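Local coordinates for protein NANS (YJHS), A 9-O-acetyl N-acetylneuraminic acid esterase (Escherichia coli O157:H7 EDL933, PDB 3PT5) that hydrolyses the 9-O-acetyl ester of 9-O-acetyl-N-acetylneuraminic acid, an alternative sialic acid of mammalian mucosal sites, and so probably supports bacterial growth on it, at residues A[266-271]-A[324-329]; A[184-189]-A[231-236]; A[237-242]-A[311-316]. All blocks are in the same frame, centred on the assembly; numbering follows the deposited sequence.

Interaction 1: residues A[266-271]-A[324-329]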
# COMPACT_ATOMS: atom_id res chain seq x y z
N ILE A 266 -1.81 -9.40 -12.07
CA ILE A 266 -1.01 -10.47 -11.47
C ILE A 266 -1.40 -10.65 -10.01
O ILE A 266 -1.21 -9.75 -9.20
CB ILE A 266 0.50 -10.18 -11.62
CG1 ILE A 266 0.88 -10.06 -13.10
CG2 ILE A 266 1.36 -11.29 -10.99
CD1 ILE A 266 1.10 -8.66 -13.51
N PHE A 267 -1.96 -11.82 -9.70
CA PHE A 267 -2.39 -12.14 -8.35
C PHE A 267 -1.20 -12.52 -7.48
O PHE A 267 -0.39 -13.41 -7.82
CB PHE A 267 -3.41 -13.28 -8.36
CG PHE A 267 -3.97 -13.59 -7.01
CD1 PHE A 267 -4.71 -12.65 -6.29
CD2 PHE A 267 -3.80 -14.86 -6.47
CE1 PHE A 267 -5.25 -12.99 -5.02
CE2 PHE A 267 -4.31 -15.19 -5.22
CZ PHE A 267 -5.05 -14.28 -4.52
N VAL A 268 -1.09 -11.83 -6.34
CA VAL A 268 -0.01 -12.08 -5.41
C VAL A 268 -0.58 -12.65 -4.12
O VAL A 268 -1.33 -11.97 -3.44
CB VAL A 268 0.80 -10.76 -5.11
CG1 VAL A 268 1.89 -11.05 -4.12
CG2 VAL A 268 1.37 -10.17 -6.37
N ASP A 269 -0.23 -13.89 -3.76
CA ASP A 269 -0.71 -14.43 -2.50
C ASP A 269 0.38 -14.77 -1.50
O ASP A 269 1.57 -14.71 -1.84
CB ASP A 269 -1.71 -15.57 -2.74
CG ASP A 269 -1.08 -16.80 -3.34
OD1 ASP A 269 0.12 -16.80 -3.66
OD2 ASP A 269 -1.83 -17.80 -3.48
N PHE A 270 -0.00 -15.09 -0.26
CA PHE A 270 0.99 -15.15 0.83
C PHE A 270 0.95 -16.44 1.62
O PHE A 270 1.89 -16.75 2.36
CB PHE A 270 0.73 -13.99 1.81
CG PHE A 270 0.44 -12.68 1.12
CD1 PHE A 270 1.40 -12.09 0.31
CD2 PHE A 270 -0.82 -12.04 1.25
CE1 PHE A 270 1.15 -10.90 -0.36
CE2 PHE A 270 -1.09 -10.82 0.57
CZ PHE A 270 -0.09 -10.25 -0.23
N GLN A 271 -0.16 -17.16 1.52
CA GLN A 271 -0.25 -18.37 2.32
C GLN A 271 -1.07 -19.45 1.64
O GLN A 271 -1.72 -19.21 0.59
CB GLN A 271 -0.69 -18.08 3.75
CG GLN A 271 -2.00 -17.43 3.91
CD GLN A 271 -2.22 -16.69 5.27
OE1 GLN A 271 -3.02 -15.79 5.30
NE2 GLN A 271 -1.56 -17.12 6.38
N ASP A 324 8.04 -9.89 0.51
CA ASP A 324 8.74 -10.91 -0.29
C ASP A 324 7.96 -11.25 -1.54
O ASP A 324 8.52 -11.30 -2.63
CB ASP A 324 8.93 -12.21 0.50
CG ASP A 324 10.03 -12.12 1.53
OD1 ASP A 324 10.85 -11.19 1.49
OD2 ASP A 324 10.07 -13.04 2.40
N ARG A 325 6.65 -11.47 -1.38
CA ARG A 325 5.86 -12.03 -2.49
C ARG A 325 5.63 -10.96 -3.56
O ARG A 325 5.65 -11.26 -4.77
CB ARG A 325 4.56 -12.64 -1.97
CG ARG A 325 4.75 -13.93 -1.21
CD ARG A 325 5.19 -15.07 -2.17
NE ARG A 325 4.04 -15.75 -2.78
CZ ARG A 325 4.08 -16.56 -3.85
NH1 ARG A 325 5.19 -16.77 -4.53
NH2 ARG A 325 2.95 -17.13 -4.27
N PHE A 326 5.40 -9.72 -3.15
CA PHE A 326 5.32 -8.65 -4.15
C PHE A 326 6.60 -8.49 -4.93
O PHE A 326 6.55 -8.36 -6.15
CB PHE A 326 4.95 -7.30 -3.53
CG PHE A 326 3.46 -7.12 -3.36
CD1 PHE A 326 2.86 -7.32 -2.11
CD2 PHE A 326 2.67 -6.77 -4.45
CE1 PHE A 326 1.48 -7.20 -1.96
CE2 PHE A 326 1.28 -6.65 -4.30
CZ PHE A 326 0.70 -6.88 -3.06
N VAL A 327 7.74 -8.46 -4.22
CA VAL A 327 9.02 -8.28 -4.89
C VAL A 327 9.29 -9.45 -5.85
O VAL A 327 9.75 -9.22 -6.97
CB VAL A 327 10.17 -8.04 -3.88
CG1 VAL A 327 11.53 -8.08 -4.56
CG2 VAL A 327 9.92 -6.68 -3.16
N GLU A 328 9.00 -10.68 -5.44
CA GLU A 328 9.15 -11.83 -6.35
C GLU A 328 8.31 -11.60 -7.63
O GLU A 328 8.77 -11.85 -8.76
CB GLU A 328 8.66 -13.11 -5.68
CG GLU A 328 9.47 -13.65 -4.52
CD GLU A 328 8.65 -14.68 -3.71
OE1 GLU A 328 7.83 -15.40 -4.34
OE2 GLU A 328 8.81 -14.75 -2.45
N ALA A 329 7.06 -11.15 -7.46
CA ALA A 329 6.17 -10.93 -8.61
C ALA A 329 6.61 -9.80 -9.53
O ALA A 329 6.49 -9.89 -10.77
CB ALA A 329 4.72 -10.75 -8.14
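Helix 315-335 packs here against strand 265-268, an outermost strand of the mixed central sheet of this SGNH hydrolase, in a helix-on-sheet layer of the α/β kind. The two local axes run nearly antiparallel, at 154°, and approach to 9.1 Å. V268 is the apolar centre of the contact. Its CG1 stands anti to the backbone N (chi1 179°) and lies over the middle of the F326 ring, 4.2 Å from the centroid, in a CH-pi contact. The other branch, V268 CG2, reaches the methyl of A329 (CB at 3.8 Å), where I266 CG2 makes a looser approach. Beyond the strand end, F270 leans in with its ring tip, CZ lying 3.8 Å from F326 CE1, while R325 CB meets the edge of the same F270 ring. F313 also meets F270, and F234 of strand 233-236 touches V268, F326 and A329.

The polar half belongs to R325, whose chain bends at chi2 and chi3 so that the guanidinium lies alongside D269. It grips that residue side-on with two nitrogens. NE donates to the backbone O of D269 at 2.8 Å, in the carbonyl plane and with an N-H...O angle of 161°. NH2 makes a salt bridge to D269 OD1 at 2.9 Å, almost along the C-O axis of the carboxylate. One helical turn on, E328 OE1 accepts from R325 NH1 at 3.0 Å through its syn lone pair. The three acceptors all lie close to the guanidinium plane and so fix its rotation. With carboxylates of D269 and E328 bound to one arginine, its positive charge is probably well stabilised, and the network ties the chain just after the strand to the helix across a hydrophobic floor.

Interaction 2: residues A[184-189]-A[231-236]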
# COMPACT_ATOMS: atom_id res chain seq x y z
N LEU A 184 7.03 0.88 -12.67
CA LEU A 184 7.10 -0.56 -12.45
C LEU A 184 5.72 -1.20 -12.34
O LEU A 184 5.59 -2.42 -12.42
CB LEU A 184 7.88 -0.89 -11.17
CG LEU A 184 9.40 -0.65 -11.12
CD1 LEU A 184 9.89 -0.82 -9.68
CD2 LEU A 184 10.15 -1.60 -12.09
N GLY A 185 4.70 -0.38 -12.09
CA GLY A 185 3.33 -0.89 -11.96
C GLY A 185 2.67 -0.46 -10.67
O GLY A 185 3.15 0.44 -9.99
N VAL A 186 1.50 -1.07 -10.41
CA VAL A 186 0.66 -0.75 -9.26
C VAL A 186 0.61 -1.97 -8.35
O VAL A 186 0.34 -3.06 -8.81
CB VAL A 186 -0.78 -0.38 -9.70
CG1 VAL A 186 -1.70 -0.12 -8.50
CG2 VAL A 186 -0.79 0.82 -10.66
N CYS A 187 0.88 -1.76 -7.07
CA CYS A 187 0.59 -2.75 -6.04
C CYS A 187 -0.75 -2.38 -5.45
O CYS A 187 -0.90 -1.36 -4.80
CB CYS A 187 1.68 -2.74 -4.94
SG CYS A 187 3.28 -3.23 -5.61
N TRP A 188 -1.73 -3.24 -5.69
CA TRP A 188 -3.13 -3.01 -5.33
C TRP A 188 -3.55 -4.05 -4.32
O TRP A 188 -3.44 -5.23 -4.61
CB TRP A 188 -3.96 -3.21 -6.60
CG TRP A 188 -5.42 -3.11 -6.42
CD1 TRP A 188 -6.31 -4.14 -6.40
CD2 TRP A 188 -6.20 -1.90 -6.23
NE1 TRP A 188 -7.59 -3.66 -6.22
CE2 TRP A 188 -7.55 -2.30 -6.09
CE3 TRP A 188 -5.88 -0.53 -6.12
CZ2 TRP A 188 -8.59 -1.38 -5.89
CZ3 TRP A 188 -6.92 0.38 -5.91
CH2 TRP A 188 -8.26 -0.05 -5.81
N MET A 189 -4.08 -3.64 -3.15
CA MET A 189 -4.70 -4.60 -2.23
C MET A 189 -5.98 -3.99 -1.79
O MET A 189 -5.98 -3.03 -1.03
CB MET A 189 -3.83 -4.91 -1.00
CG MET A 189 -2.61 -5.69 -1.39
SD MET A 189 -1.44 -6.02 -0.11
CE MET A 189 -2.34 -7.19 0.90
N ALA A 231 0.46 -1.31 -17.96
CA ALA A 231 1.36 -1.47 -16.81
C ALA A 231 0.74 -2.49 -15.86
O ALA A 231 -0.47 -2.46 -15.64
CB ALA A 231 1.59 -0.13 -16.13
N PRO A 232 1.56 -3.42 -15.31
CA PRO A 232 1.04 -4.43 -14.41
C PRO A 232 0.41 -3.89 -13.12
O PRO A 232 0.91 -2.95 -12.49
CB PRO A 232 2.27 -5.27 -14.05
CG PRO A 232 3.42 -4.38 -14.25
CD PRO A 232 3.03 -3.45 -15.38
N TRP A 233 -0.69 -4.52 -12.76
CA TRP A 233 -1.31 -4.40 -11.45
C TRP A 233 -1.03 -5.70 -10.71
O TRP A 233 -1.51 -6.76 -11.09
CB TRP A 233 -2.82 -4.17 -11.55
CG TRP A 233 -3.13 -2.77 -11.95
CD1 TRP A 233 -2.65 -2.12 -13.04
CD2 TRP A 233 -4.01 -1.85 -11.27
NE1 TRP A 233 -3.15 -0.84 -13.10
CE2 TRP A 233 -3.99 -0.65 -12.03
CE3 TRP A 233 -4.79 -1.91 -10.11
CZ2 TRP A 233 -4.73 0.50 -11.64
CZ3 TRP A 233 -5.53 -0.78 -9.73
CH2 TRP A 233 -5.50 0.40 -10.50
N PHE A 234 -0.26 -5.58 -9.64
CA PHE A 234 0.02 -6.69 -8.74
C PHE A 234 -1.00 -6.65 -7.63
O PHE A 234 -1.00 -5.76 -6.77
CB PHE A 234 1.44 -6.56 -8.19
CG PHE A 234 2.46 -6.54 -9.26
CD1 PHE A 234 2.92 -7.73 -9.84
CD2 PHE A 234 2.94 -5.33 -9.74
CE1 PHE A 234 3.89 -7.71 -10.86
CE2 PHE A 234 3.89 -5.28 -10.76
CZ PHE A 234 4.36 -6.48 -11.33
N CYS A 235 -1.94 -7.58 -7.72
CA CYS A 235 -3.12 -7.52 -6.85
C CYS A 235 -2.93 -8.53 -5.73
O CYS A 235 -2.83 -9.74 -5.96
CB CYS A 235 -4.38 -7.82 -7.66
SG CYS A 235 -4.64 -6.64 -8.96
N GLY A 236 -2.86 -8.04 -4.50
CA GLY A 236 -2.58 -8.90 -3.37
C GLY A 236 -3.82 -9.51 -2.74
O GLY A 236 -4.92 -8.97 -2.80
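This is a buried parallel β-strand pairing in the interior of the central sheet, between strands 182-189 and 233-236. The short axes run 19° apart, and V186, C187 and W188 pair with W233, F234 and C235. Four backbone bonds of 2.7 to 2.9 Å join them: V186 N to P232 O, F234 N to V186 O, W188 N to F234 O and G236 N to W188 O. All are fairly straight, and three meet the carbonyl nearly along its axis. The exception is W188 N, which sits above the carbonyl plane of F234.

On the face carrying V186, W188, W233 and C235, the V186 CB stands over the five-membered ring of W233, 3.9 Å from its centroid, with both methyls also resting on the indole. W188, with CG anti to its backbone N, runs alongside W233. Its CE3 comes 3.6 Å from W233 CZ3, and the planes are oblique at 54°. Together with helix 203-218 between them, the strands form the beta-alpha-beta crossover expected of a three-layered SGNH hydrolase; F207 and F214 of that helix meet W188 and W233 respectively. The W188 indole N-H is bonded to Y257 OH, while C235 SG touches W188 CD1 at 3.9 Å.

The opposite face carries C187 and F234, both directed to the layer of helix 315-335, where they touch F326 and I330. F234 holds its ring edge toward the carbonyls of V186 and L184. At the start of the pairing G185 adopts a positive phi of 127°, a backbone shape that suits glycine, close against P232 O. At its far end M189 CG packs over the CA of G236, which has no side chain to obstruct it.

Interaction 3: residues A[237-242]-A[311-316]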
# COMPACT_ATOMS: atom_id res chain seq x y z
N ASP A 237 -3.60 -10.65 -2.10
CA ASP A 237 -4.64 -11.36 -1.37
C ASP A 237 -5.02 -10.63 -0.06
O ASP A 237 -4.53 -9.52 0.24
CB ASP A 237 -4.10 -12.78 -1.09
CG ASP A 237 -5.20 -13.85 -0.97
OD1 ASP A 237 -6.41 -13.51 -0.99
OD2 ASP A 237 -4.83 -15.05 -0.85
N THR A 238 -5.90 -11.24 0.71
CA THR A 238 -6.34 -10.67 1.98
C THR A 238 -6.11 -11.70 3.10
O THR A 238 -5.55 -12.78 2.85
CB THR A 238 -7.80 -10.19 1.91
OG1 THR A 238 -8.15 -9.50 3.12
CG2 THR A 238 -8.75 -11.34 1.67
N THR A 239 -6.49 -11.34 4.34
CA THR A 239 -6.24 -12.22 5.49
C THR A 239 -7.25 -13.35 5.60
O THR A 239 -8.32 -13.31 4.98
CB THR A 239 -6.27 -11.47 6.84
OG1 THR A 239 -7.63 -11.27 7.24
CG2 THR A 239 -5.54 -10.16 6.73
N TRP A 240 -6.93 -14.30 6.47
CA TRP A 240 -7.77 -15.47 6.64
C TRP A 240 -9.14 -15.12 7.16
O TRP A 240 -10.11 -15.82 6.87
CB TRP A 240 -7.11 -16.47 7.59
CG TRP A 240 -6.86 -16.01 9.01
CD1 TRP A 240 -5.67 -15.55 9.52
CD2 TRP A 240 -7.78 -16.07 10.11
NE1 TRP A 240 -5.81 -15.29 10.88
CE2 TRP A 240 -7.08 -15.60 11.26
CE3 TRP A 240 -9.13 -16.46 10.24
CZ2 TRP A 240 -7.70 -15.50 12.51
CZ3 TRP A 240 -9.74 -16.35 11.50
CH2 TRP A 240 -9.02 -15.87 12.61
N TYR A 241 -9.23 -14.02 7.92
CA TYR A 241 -10.54 -13.56 8.44
C TYR A 241 -11.55 -13.35 7.30
O TYR A 241 -12.72 -13.85 7.33
CB TYR A 241 -10.38 -12.26 9.26
CG TYR A 241 -11.74 -11.63 9.51
CD1 TYR A 241 -12.58 -12.14 10.50
CD2 TYR A 241 -12.21 -10.60 8.72
CE1 TYR A 241 -13.84 -11.61 10.72
CE2 TYR A 241 -13.49 -10.05 8.91
CZ TYR A 241 -14.29 -10.58 9.92
OH TYR A 241 -15.53 -10.07 10.12
N TRP A 242 -11.11 -12.61 6.28
CA TRP A 242 -11.99 -12.21 5.17
C TRP A 242 -12.34 -13.41 4.29
O TRP A 242 -13.49 -13.61 3.91
CB TRP A 242 -11.26 -11.13 4.36
CG TRP A 242 -11.08 -9.87 5.15
CD1 TRP A 242 -9.91 -9.42 5.75
CD2 TRP A 242 -12.09 -8.92 5.49
NE1 TRP A 242 -10.14 -8.23 6.38
CE2 TRP A 242 -11.46 -7.89 6.26
CE3 TRP A 242 -13.46 -8.82 5.21
CZ2 TRP A 242 -12.16 -6.78 6.75
CZ3 TRP A 242 -14.17 -7.70 5.70
CH2 TRP A 242 -13.51 -6.69 6.47
N SER A 311 -8.41 -8.89 10.88
CA SER A 311 -8.75 -8.33 9.60
C SER A 311 -7.58 -7.67 8.86
O SER A 311 -7.70 -7.36 7.65
CB SER A 311 -9.89 -7.32 9.77
OG SER A 311 -9.47 -6.26 10.62
N HIS A 312 -6.48 -7.44 9.58
CA HIS A 312 -5.29 -6.85 8.98
C HIS A 312 -4.02 -7.66 9.22
O HIS A 312 -3.85 -8.28 10.29
CB HIS A 312 -5.03 -5.45 9.51
CG HIS A 312 -6.25 -4.62 9.58
ND1 HIS A 312 -7.00 -4.25 10.64
CD2 HIS A 312 -6.80 -4.03 8.47
CE1 HIS A 312 -8.01 -3.46 10.15
NE2 HIS A 312 -7.88 -3.36 8.84
N PHE A 313 -3.13 -7.62 8.22
CA PHE A 313 -1.82 -8.27 8.35
C PHE A 313 -0.95 -7.56 9.37
O PHE A 313 -1.07 -6.35 9.56
CB PHE A 313 -1.09 -8.28 7.03
CG PHE A 313 -1.74 -9.14 6.00
CD1 PHE A 313 -1.67 -10.55 6.10
CD2 PHE A 313 -2.34 -8.53 4.90
CE1 PHE A 313 -2.26 -11.34 5.10
CE2 PHE A 313 -2.91 -9.32 3.88
CZ PHE A 313 -2.88 -10.71 4.01
N SER A 314 -0.11 -8.35 10.04
CA SER A 314 0.77 -7.84 11.11
C SER A 314 1.94 -7.05 10.54
O SER A 314 2.28 -7.15 9.35
CB SER A 314 1.33 -9.01 11.95
OG SER A 314 2.21 -9.85 11.15
N SER A 315 2.59 -6.28 11.41
CA SER A 315 3.82 -5.59 11.01
C SER A 315 4.88 -6.58 10.54
O SER A 315 5.55 -6.34 9.53
CB SER A 315 4.35 -4.78 12.20
OG SER A 315 3.36 -3.87 12.64
N ALA A 316 5.02 -7.69 11.27
CA ALA A 316 5.96 -8.76 10.95
C ALA A 316 5.67 -9.36 9.57
O ALA A 316 6.59 -9.57 8.81
CB ALA A 316 5.87 -9.85 12.01
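S311 has the largest share of the contact. Its carbonyl O accepts the indole N-H of W242, NE1 to O being 2.9 Å, on a lone pair and within 2° of the ring plane; N31 ND2 is a second donor to that oxygen. S311 CB meanwhile rests near the indole, 3.5 Å from W242 NE1, and its hydroxyl bonds to L308 O. H312 has its CB directed away from 237-242, and its side chain touches S30, an arrangement consistent with the serine-histidine pair of SGNH hydrolases. F313 swings back. T239 CG2 stands directly above the centre of its ring, 3.7 Å from the centroid, in a CH-pi contact, while F313 CZ presses on T238 C at 3.5 Å and D237 O lies at the ring edge. T239 holds OG1 between its backbone N and carbonyl carbon (chi1 80°), where it bonds to S310 O and weakly caps Y241 N, and this leaves the methyl facing F313. S314 then caps the start of helix 315-335 through its OG to A317 N. Two donors on the S311 carbonyl probably hold the backbone beside H312, while the methyl-on-ring contact packs F313.

How the interactions relate
Interaction 2 comes first along the chain and closes before interaction 1 opens, whereas the segments of interactions 1 and 3 alternate. Interactions 1 and 2, about 10 Å apart centre to centre, share the sheet through its neighbouring strands 233-236 and 265-268: C235 bonds through its backbone to I266 and V268. The chain leaves strand 233-236 straight into interaction 3, about 18 Å from interaction 2, with M189 meeting both D237 and F313. Interactions 1 and 3, about 14 Å apart, both use helix 315-335, and D237 N bonds to V268 O between them. The C-terminal helix therefore joins the sheet edge to the loop that carries H312 at the C-terminal ends of the parallel strands.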